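Local coordinates for 2-phospho-L-lactate guanylyltransferase (Methanosarcina mazei, PDB 2I5E) that probably catalyses the condensation of (2S)-2-phospholactate with GTP to give (2S)-lactyl-2-diphospho-5'-guanosine, a step in coenzyme F420 biosynthesis, at the interface of chains A and B. Numbering follows the deposited sequence. Chains: chain A/B, Hypothetical protein MM_2497.

The interface of chains A and B. Residues chain A 120, 124, 146, 162; chain B 167, 183-184.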
loop_
_atom_site.group_PDB
_atom_site.type_symbol
_atom_site.label_atom_id
_atom_site.label_comp_id
_atom_site.label_asym_id
_atom_site.label_seq_id
_atom_site.Cartn_x
_atom_site.Cartn_y
_atom_site.Cartn_z
ATOM N N PRO A 120 4.888 6.885 2.544
ATOM C CA PRO A 120 5.573 6.273 1.413
ATOM C C PRO A 120 4.619 6.196 0.269
ATOM O O PRO A 120 3.392 6.088 0.497
ATOM C CB PRO A 120 5.922 4.870 1.880
ATOM C CG PRO A 120 5.008 4.577 3.097
ATOM C CD PRO A 120 4.558 5.917 3.627
ATOM N N GLY A 124 9.494 3.197 -3.241
ATOM C CA GLY A 124 10.300 4.184 -2.426
ATOM C C GLY A 124 10.081 5.695 -2.657
ATOM O O GLY A 124 10.878 6.484 -2.212
ATOM N N PHE A 146 11.805 8.300 -0.297
ATOM C CA PHE A 146 11.291 7.919 1.029
ATOM C C PHE A 146 12.481 7.719 1.993
ATOM O O PHE A 146 12.509 8.323 3.043
ATOM C CB PHE A 146 10.389 6.653 0.958
ATOM C CG PHE A 146 10.037 6.083 2.320
ATOM C CD1 PHE A 146 9.071 6.708 3.115
ATOM C CD2 PHE A 146 10.719 4.972 2.830
ATOM C CE1 PHE A 146 8.782 6.251 4.371
ATOM C CE2 PHE A 146 10.474 4.504 4.092
ATOM C CZ PHE A 146 9.511 5.067 4.869
ATOM N N ILE A 162 6.610 7.219 10.258
ATOM C CA ILE A 162 6.145 6.600 8.991
ATOM C C ILE A 162 4.654 6.394 9.124
ATOM O O ILE A 162 4.220 5.594 9.951
ATOM C CB ILE A 162 6.775 5.196 8.721
ATOM C CG1 ILE A 162 8.326 5.262 8.729
ATOM C CG2 ILE A 162 6.247 4.596 7.366
ATOM C CD1 ILE A 162 8.842 6.259 7.812
HETATM N N MSE B 167 1.975 -1.534 4.730
HETATM C CA MSE B 167 2.902 -2.635 5.031
HETATM C C MSE B 167 2.218 -4.003 4.969
HETATM O O MSE B 167 2.729 -4.914 4.337
HETATM C CB MSE B 167 3.439 -2.431 6.416
HETATM C CG MSE B 167 4.234 -1.219 6.549
HETATM SE SE MSE B 167 5.705 -0.869 5.341
HETATM C CE MSE B 167 5.452 1.132 5.228
ATOM N N ILE B 183 13.208 -1.770 0.423
ATOM C CA ILE B 183 13.050 -0.436 1.036
ATOM C C ILE B 183 12.557 -0.518 2.466
ATOM O O ILE B 183 13.066 0.165 3.342
ATOM C CB ILE B 183 12.019 0.415 0.232
ATOM C CG1 ILE B 183 12.419 0.627 -1.250
ATOM C CG2 ILE B 183 11.680 1.745 0.918
ATOM C CD1 ILE B 183 13.561 1.620 -1.426
ATOM N N HIS B 184 11.535 -1.341 2.713
ATOM C CA HIS B 184 10.780 -1.294 3.973
ATOM C C HIS B 184 11.007 -2.465 4.943
ATOM O O HIS B 184 10.532 -2.371 6.039
ATOM C CB HIS B 184 9.226 -1.263 3.628
ATOM C CG HIS B 184 8.804 -0.044 2.884
ATOM N ND1 HIS B 184 8.852 1.226 3.431
ATOM C CD2 HIS B 184 8.396 0.114 1.615
ATOM C CE1 HIS B 184 8.398 2.097 2.551
ATOM N NE2 HIS B 184 8.133 1.455 1.436
HETATM O O HOH W 1 7.693 2.173 -1.365
#
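With CG anti to its backbone N (chi1 170°), A:Phe146 turns its ring toward chain B, where B:His184, its CG anti to the carbonyl carbon (chi1 -64°), raises its imidazole to meet it. The pair shows how an aromatic residue near a helix start can receive the last residue of a partner's helix, here 177-184, in a homodimer. The imidazole comes tip first, the two rings being tilted by about 50°: B:His184 CE1 stands over one face of the phenyl ring, offset toward the rim, 3.5 Å from A:Phe146 CE2. B:His184 CE1 also lies 3.8 Å from A:Pro120 CB, and the tip thus packs against both A:Phe146 and A:Pro120. Within chain B, B:Ile183 lays its CG2 methyl over the centre of the imidazole face, and B:Ile183 CG2 also touches A:Phe146 CD2 (3.9 Å). An alanine in place of A:Phe146 would probably leave B:His184 CE1 and the B:Ile183 methyl without their aromatic partner, and the imidazole freer to turn. Farther along, the bent chain of the selenomethionine B:Met167 points its terminal methyl CE at the pair A:Pro120 CG and A:Ile162 CG2, 4.1 Å from each. No direct polar bond joins the chains in this apolar patch; a bridging water adds a polar link. Lying at the imidazole edge, in the ring plane, water 1 is hydrogen-bonded to B:His184 NE2 at 2.9 Å and to the backbone N of A:Gly124 at 2.8 Å.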